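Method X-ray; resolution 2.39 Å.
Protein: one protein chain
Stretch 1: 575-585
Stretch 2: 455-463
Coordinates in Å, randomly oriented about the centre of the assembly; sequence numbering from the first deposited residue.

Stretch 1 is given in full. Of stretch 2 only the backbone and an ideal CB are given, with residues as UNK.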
ATOM      1  N   VAL A 575      22.967  -6.067 -16.148  1.00 72.24           N
ATOM      2  CA  VAL A 575      23.330  -7.432 -16.483  1.00 75.02           C
ATOM      3  C   VAL A 575      24.555  -7.378 -17.390  1.00 78.05           C
ATOM      4  O   VAL A 575      24.517  -6.782 -18.463  1.00 78.38           O
ATOM      5  CB  VAL A 575      22.157  -8.158 -17.196  1.00 77.27           C
ATOM      6  CG1 VAL A 575      21.431  -7.197 -18.110  1.00 80.64           C
ATOM      7  CG2 VAL A 575      22.681  -9.342 -17.993  1.00 81.64           C
ATOM      8  N   GLU A 576      25.649  -7.985 -16.941  1.00 79.82           N
ATOM      9  CA  GLU A 576      26.887  -8.003 -17.711  1.00 84.59           C
ATOM     10  C   GLU A 576      27.233  -9.406 -18.213  1.00 76.81           C
ATOM     11  O   GLU A 576      28.033  -9.560 -19.134  1.00 72.69           O
ATOM     12  CB  GLU A 576      28.036  -7.447 -16.865  1.00 93.98           C
ATOM     13  CG  GLU A 576      28.081  -5.920 -16.764  1.00106.07           C
ATOM     14  CD  GLU A 576      28.728  -5.266 -17.978  1.00115.27           C
ATOM     15  OE1 GLU A 576      29.822  -5.715 -18.382  1.00118.42           O
ATOM     16  OE2 GLU A 576      28.153  -4.296 -18.520  1.00115.97           O
ATOM     17  N   GLN A 577      26.622 -10.420 -17.601  1.00 72.17           N
ATOM     18  CA  GLN A 577      26.841 -11.817 -17.974  1.00 73.10           C
ATOM     19  C   GLN A 577      25.486 -12.500 -18.159  1.00 70.23           C
ATOM     20  O   GLN A 577      25.046 -13.275 -17.309  1.00 69.98           O
ATOM     21  CB  GLN A 577      27.646 -12.528 -16.884  1.00 84.03           C
ATOM     22  CG  GLN A 577      29.101 -12.774 -17.242  1.00 95.67           C
ATOM     23  CD  GLN A 577      29.252 -13.759 -18.391  1.00110.17           C
ATOM     24  OE1 GLN A 577      28.760 -14.887 -18.324  1.00113.49           O
ATOM     25  NE2 GLN A 577      29.935 -13.336 -19.450  1.00112.99           N
ATOM     26  N   PRO A 578      24.814 -12.224 -19.288  1.00 70.90           N
ATOM     27  CA  PRO A 578      23.498 -12.768 -19.648  1.00 69.59           C
ATOM     28  C   PRO A 578      23.306 -14.259 -19.412  1.00 69.15           C
ATOM     29  O   PRO A 578      22.301 -14.681 -18.832  1.00 66.92           O
ATOM     30  CB  PRO A 578      23.372 -12.408 -21.125  1.00 70.15           C
ATOM     31  CG  PRO A 578      24.133 -11.130 -21.217  1.00 68.94           C
ATOM     32  CD  PRO A 578      25.363 -11.433 -20.403  1.00 68.19           C
ATOM     33  N   ASP A 579      24.271 -15.056 -19.859  1.00 70.30           N
ATOM     34  CA  ASP A 579      24.177 -16.501 -19.720  1.00 78.97           C
ATOM     35  C   ASP A 579      24.176 -17.005 -18.279  1.00 74.98           C
ATOM     36  O   ASP A 579      23.987 -18.195 -18.036  1.00 75.30           O
ATOM     37  CB  ASP A 579      25.297 -17.165 -20.522  1.00 89.50           C
ATOM     38  CG  ASP A 579      25.282 -16.751 -21.985  1.00100.84           C
ATOM     39  OD1 ASP A 579      24.257 -16.186 -22.430  1.00105.02           O
ATOM     40  OD2 ASP A 579      26.286 -16.994 -22.691  1.00102.25           O
ATOM     41  N   LYS A 580      24.375 -16.108 -17.321  1.00 71.09           N
ATOM     42  CA  LYS A 580      24.367 -16.513 -15.919  1.00 70.25           C
ATOM     43  C   LYS A 580      23.005 -16.239 -15.274  1.00 64.27           C
ATOM     44  O   LYS A 580      22.765 -16.626 -14.128  1.00 60.09           O
ATOM     45  CB  LYS A 580      25.476 -15.791 -15.142  1.00 72.66           C
ATOM     46  CG  LYS A 580      26.881 -16.067 -15.674  1.00 75.14           C
ATOM     47  CD  LYS A 580      27.970 -15.510 -14.767  1.00 75.60           C
ATOM     48  CE  LYS A 580      28.041 -16.272 -13.455  1.00 78.88           C
ATOM     49  NZ  LYS A 580      29.142 -15.778 -12.579  1.00 79.60           N
ATOM     50  N   LEU A 581      22.115 -15.586 -16.021  1.00 62.42           N
ATOM     51  CA  LEU A 581      20.772 -15.263 -15.538  1.00 63.69           C
ATOM     52  C   LEU A 581      19.978 -16.515 -15.179  1.00 62.42           C
ATOM     53  O   LEU A 581      19.209 -16.520 -14.220  1.00 59.17           O
ATOM     54  CB  LEU A 581      19.997 -14.468 -16.593  1.00 60.14           C
ATOM     55  CG  LEU A 581      19.783 -12.959 -16.422  1.00 60.03           C
ATOM     56  CD1 LEU A 581      20.237 -12.511 -15.044  1.00 58.66           C
ATOM     57  CD2 LEU A 581      20.532 -12.212 -17.506  1.00 59.05           C
ATOM     58  N   LYS A 582      20.167 -17.574 -15.958  1.00 67.36           N
ATOM     59  CA  LYS A 582      19.479 -18.838 -15.727  1.00 67.69           C
ATOM     60  C   LYS A 582      17.964 -18.699 -15.609  1.00 61.01           C
ATOM     61  O   LYS A 582      17.338 -19.355 -14.772  1.00 59.57           O
ATOM     62  CB  LYS A 582      20.015 -19.516 -14.464  1.00 71.90           C
ATOM     63  CG  LYS A 582      20.906 -20.721 -14.716  1.00 78.35           C
ATOM     64  CD  LYS A 582      22.380 -20.352 -14.721  1.00 84.99           C
ATOM     65  CE  LYS A 582      23.265 -21.596 -14.575  1.00 87.59           C
ATOM     66  NZ  LYS A 582      23.118 -22.569 -15.699  1.00 83.20           N
ATOM     67  N   GLY A 583      17.374 -17.846 -16.439  1.00 56.44           N
ATOM     68  CA  GLY A 583      15.930 -17.680 -16.399  1.00 52.71           C
ATOM     69  C   GLY A 583      15.353 -16.779 -15.318  1.00 54.28           C
ATOM     70  O   GLY A 583      14.142 -16.557 -15.292  1.00 55.04           O
ATOM     71  N   TRP A 584      16.182 -16.269 -14.413  1.00 53.21           N
ATOM     72  CA  TRP A 584      15.656 -15.380 -13.387  1.00 54.48           C
ATOM     73  C   TRP A 584      15.173 -14.125 -14.096  1.00 60.87           C
ATOM     74  O   TRP A 584      14.156 -13.541 -13.726  1.00 68.58           O
ATOM     75  CB  TRP A 584      16.726 -15.015 -12.369  1.00 52.35           C
ATOM     76  CG  TRP A 584      16.271 -13.953 -11.428  1.00 56.96           C
ATOM     77  CD1 TRP A 584      15.130 -13.956 -10.679  1.00 59.23           C
ATOM     78  CD2 TRP A 584      16.949 -12.727 -11.123  1.00 54.31           C
ATOM     79  NE1 TRP A 584      15.052 -12.806  -9.925  1.00 54.08           N
ATOM     80  CE2 TRP A 584      16.153 -12.033 -10.180  1.00 55.62           C
ATOM     81  CE3 TRP A 584      18.145 -12.144 -11.558  1.00 55.10           C
ATOM     82  CZ2 TRP A 584      16.522 -10.789  -9.660  1.00 55.04           C
ATOM     83  CZ3 TRP A 584      18.511 -10.907 -11.041  1.00 59.12           C
ATOM     84  CH2 TRP A 584      17.699 -10.243 -10.104  1.00 57.28           C
ATOM     85  N   LEU A 585      15.918 -13.719 -15.117  1.00 61.12           N
ATOM     86  CA  LEU A 585      15.564 -12.557 -15.920  1.00 66.00           C
ATOM     87  C   LEU A 585      15.720 -12.938 -17.388  1.00 68.37           C
ATOM     88  O   LEU A 585      16.487 -13.837 -17.727  1.00 68.72           O
ATOM     89  CB  LEU A 585      16.472 -11.361 -15.604  1.00 60.65           C
ATOM     90  CG  LEU A 585      16.448 -10.770 -14.192  1.00 59.97           C
ATOM     91  CD1 LEU A 585      17.381  -9.567 -14.129  1.00 54.09           C
ATOM     92  CD2 LEU A 585      15.032 -10.367 -13.826  1.00 63.68           C
ATOM     93  N   UNK A 455      25.565 -12.540  -4.462  1.00 68.29           N
ATOM     94  CA  UNK A 455      24.376 -13.245  -4.930  1.00 65.04           C
ATOM     95  C   UNK A 455      23.995 -12.843  -6.352  1.00 61.86           C
ATOM     96  O   UNK A 455      23.685 -13.694  -7.180  1.00 60.52           O
ATOM     97  CB  UNK A 455      23.203 -12.979  -3.984  1.00 65.04           C
ATOM     98  N   UNK A 456      24.018 -11.542  -6.631  1.00 59.59           N
ATOM     99  CA  UNK A 456      23.667 -11.027  -7.956  1.00 57.62           C
ATOM    100  C   UNK A 456      24.757 -11.299  -8.989  1.00 59.74           C
ATOM    101  O   UNK A 456      24.481 -11.424 -10.187  1.00 62.46           O
ATOM    102  CB  UNK A 456      23.396  -9.523  -7.878  1.00 57.62           C
ATOM    103  N   UNK A 457      25.994 -11.380  -8.516  1.00 60.03           N
ATOM    104  CA  UNK A 457      27.125 -11.643  -9.386  1.00 65.34           C
ATOM    105  C   UNK A 457      26.970 -13.059  -9.936  1.00 67.32           C
ATOM    106  O   UNK A 457      27.271 -13.323 -11.101  1.00 72.02           O
ATOM    107  CB  UNK A 457      28.452 -11.472  -8.644  1.00 65.34           C
ATOM    108  N   UNK A 458      26.480 -13.962  -9.092  1.00 61.05           N
ATOM    109  CA  UNK A 458      26.274 -15.342  -9.494  1.00 63.66           C
ATOM    110  C   UNK A 458      25.240 -15.471 -10.601  1.00 67.21           C
ATOM    111  O   UNK A 458      25.103 -16.533 -11.205  1.00 76.24           O
ATOM    112  CB  UNK A 458      25.849 -16.180  -8.287  1.00 63.66           C
ATOM    113  N   UNK A 459      24.506 -14.396 -10.863  1.00 64.15           N
ATOM    114  CA  UNK A 459      23.505 -14.420 -11.920  1.00 57.28           C
ATOM    115  C   UNK A 459      23.862 -13.458 -13.033  1.00 55.89           C
ATOM    116  O   UNK A 459      23.041 -13.152 -13.889  1.00 54.09           O
ATOM    117  CB  UNK A 459      22.123 -14.082 -11.357  1.00 57.28           C
ATOM    118  N   UNK A 460      25.099 -12.979 -13.013  1.00 59.06           N
ATOM    119  CA  UNK A 460      25.561 -12.075 -14.051  1.00 59.60           C
ATOM    120  C   UNK A 460      25.135 -10.629 -13.910  1.00 58.19           C
ATOM    121  O   UNK A 460      25.160  -9.878 -14.888  1.00 59.21           O
ATOM    122  CB  UNK A 460      25.077 -12.592 -15.407  1.00 59.60           C
ATOM    123  N   UNK A 461      24.747 -10.231 -12.703  1.00 56.44           N
ATOM    124  CA  UNK A 461      24.330  -8.853 -12.462  1.00 57.32           C
ATOM    125  C   UNK A 461      25.410  -8.064 -11.724  1.00 59.54           C
ATOM    126  O   UNK A 461      25.823  -8.431 -10.624  1.00 61.09           O
ATOM    127  CB  UNK A 461      23.025  -8.828 -11.664  1.00 57.32           C
ATOM    128  N   UNK A 462      25.850  -6.972 -12.337  1.00 60.91           N
ATOM    129  CA  UNK A 462      26.877  -6.115 -11.755  1.00 61.83           C
ATOM    130  C   UNK A 462      26.261  -4.985 -10.925  1.00 65.48           C
ATOM    131  O   UNK A 462      25.246  -4.404 -11.311  1.00 64.60           O
ATOM    132  CB  UNK A 462      27.763  -5.533 -12.858  1.00 61.83           C
ATOM    133  N   UNK A 463      26.872  -4.685  -9.781  1.00 69.53           N
ATOM    134  CA  UNK A 463      26.388  -3.616  -8.912  1.00 67.09           C
ATOM    135  C   UNK A 463      27.440  -2.527  -8.713  1.00 72.29           C
ATOM    136  O   UNK A 463      28.536  -2.791  -8.216  1.00 75.50           O
ATOM    137  CB  UNK A 463      25.970  -4.189  -7.557  1.00 67.09           C
TER

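Position 455 lies on a helix, and nothing of stretch 1 comes near its CB; this contact sets no rule there. It is Leu 455, which makes no contact with stretch 1.

At 456 the backbone is still helical and CA-to-CB runs sideways. No atom of stretch 1 is close to the CB, but the indole of Trp 584 lies within range of a longer apolar chain. Leucine, isoleucine or methionine would suit. The residue is Leu 456, whose CD2 comes 3.9 Å from CH2 of Trp 584. Its carbonyl accepts from the backbone N of both 459 and 461.

Position 457 points away, so its side chain is nearly free, and a polar one would do well. The backbone does the work: a type I turn starts here, and the carbonyl O takes a weak hydrogen bond from NZ of Lys 580 at 3.4 Å. The residue is Gln 457.

At 458, inside that turn, CB also points away, yet NZ of Lys 580 stands 5.4 Å from the ideal CB. An acceptor such as aspartate, asparagine or glutamate would be reasonable. Asn 458 fills the place and answers the amine through a water, which donates to OD1 of Asn 458 (2.9 Å) and accepts from NZ of Lys 580 (2.8 Å).

Position 459 points sideways, with the ideal CB 3.8 Å from Lys 580 O and 4.4 Å from both Leu 581 CD1 and Trp 584 CE3. These neighbours invite a bulky apolar group, aromatic or a large aliphatic. Phe 459 is found. Its CD2 packs 4.1 Å from CB of Trp 584, and its ring meets the indole obliquely, with planes at 70°. The backbone adds a CA-H...O contact, Phe 459 CA to Lys 580 O, at 3.2 Å.

Position 460 allows little choice. Phi is positive, and an ideal CB would sit 2.0 Å from Gln 577 O, a clash, and 3.2 Å from Lys 580 CB. Glycine fits both demands, and Gly 460 it is. Its carbonyl O accepts two hydrogen bonds, from N of Glu 576 (2.8 Å) and N of Gln 577 (3.1 Å), while its CA makes a 3.5 Å CA-H...O contact with Gln 577 O.

Position 461 pairs with Val 575 in an antiparallel, non-hydrogen-bonded bridge, and the two side chains share a sheet face. Its ideal CB is 5.0 Å from Trp 584 CZ3, so a beta-branched or other aliphatic residue suits. Val 461 sets CG2 at the edge of the indole, 3.9 Å from CZ3 of Trp 584, and 4.4 Å from Leu 581 CD1.

At 462 CB points toward stretch 1, 3.9 Å from Glu 576 CG. A long flexible chain could lie along the Glu 576 side chain, and lysine or arginine would also suit its carboxylate. Met 462, present as selenomethionine, brings CE to 3.4 Å from Glu 576 CG.

Position 463 is out of reach, so this contact sets no rule beyond a residue that tolerates a strand; it is Val 463.

Stretch 2, residues 455-463: LLQNFGVMV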
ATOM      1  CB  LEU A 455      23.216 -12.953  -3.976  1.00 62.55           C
ATOM      2  CG  LEU A 455      22.351 -14.094  -3.442  1.00 59.01           C
ATOM      3  CD1 LEU A 455      23.147 -15.384  -3.351  1.00 57.25           C
ATOM      4  CD2 LEU A 455      21.823 -13.697  -2.070  1.00 57.50           C
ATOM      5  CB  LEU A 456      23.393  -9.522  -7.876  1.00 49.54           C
ATOM      6  CG  LEU A 456      22.088  -9.152  -7.168  1.00 55.92           C
ATOM      7  CD1 LEU A 456      22.150  -7.729  -6.628  1.00 56.37           C
ATOM      8  CD2 LEU A 456      20.928  -9.330  -8.144  1.00 57.30           C
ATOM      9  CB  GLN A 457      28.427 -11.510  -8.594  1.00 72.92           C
ATOM     10  CG  GLN A 457      29.548 -10.843  -9.367  1.00 86.82           C
ATOM     11  CD  GLN A 457      30.681 -10.391  -8.468  1.00 96.74           C
ATOM     12  OE1 GLN A 457      31.365 -11.209  -7.854  1.00 99.19           O
ATOM     13  NE2 GLN A 457      30.879  -9.080  -8.380  1.00 97.24           N
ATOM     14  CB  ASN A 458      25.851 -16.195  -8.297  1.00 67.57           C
ATOM     15  CG  ASN A 458      27.010 -16.527  -7.387  1.00 77.27           C
ATOM     16  OD1 ASN A 458      28.073 -16.942  -7.852  1.00 81.58           O
ATOM     17  ND2 ASN A 458      26.812 -16.360  -6.084  1.00 78.29           N
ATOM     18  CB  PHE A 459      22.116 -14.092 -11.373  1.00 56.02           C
ATOM     19  CG  PHE A 459      21.495 -15.214 -10.592  1.00 56.70           C
ATOM     20  CD1 PHE A 459      21.918 -15.501  -9.301  1.00 55.32           C
ATOM     21  CD2 PHE A 459      20.475 -15.977 -11.148  1.00 51.68           C
ATOM     22  CE1 PHE A 459      21.337 -16.542  -8.572  1.00 52.25           C
ATOM     23  CE2 PHE A 459      19.889 -17.021 -10.429  1.00 47.53           C
ATOM     24  CZ  PHE A 459      20.316 -17.299  -9.139  1.00 47.50           C
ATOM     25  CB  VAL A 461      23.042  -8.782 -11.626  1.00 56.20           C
ATOM     26  CG1 VAL A 461      22.577  -7.328 -11.526  1.00 50.95           C
ATOM     27  CG2 VAL A 461      21.967  -9.655 -12.246  1.00 54.79           C
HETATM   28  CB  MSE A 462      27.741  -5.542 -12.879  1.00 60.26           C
HETATM   29  CG  MSE A 462      28.627  -4.369 -12.491  1.00 69.98           C
HETATM   30 SE   MSE A 462      29.688  -3.752 -13.989  1.00129.73          SE
HETATM   31  CE  MSE A 462      28.303  -2.968 -15.083  1.00 64.28           C
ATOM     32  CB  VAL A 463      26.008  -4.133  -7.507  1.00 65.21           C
ATOM     33  CG1 VAL A 463      25.522  -2.970  -6.647  1.00 61.33           C
ATOM     34  CG2 VAL A 463      24.937  -5.202  -7.606  1.00 68.63           C
TER
HETATM   35  O   HOH W   1      29.911 -16.565 -10.014  1.00 75.82           O
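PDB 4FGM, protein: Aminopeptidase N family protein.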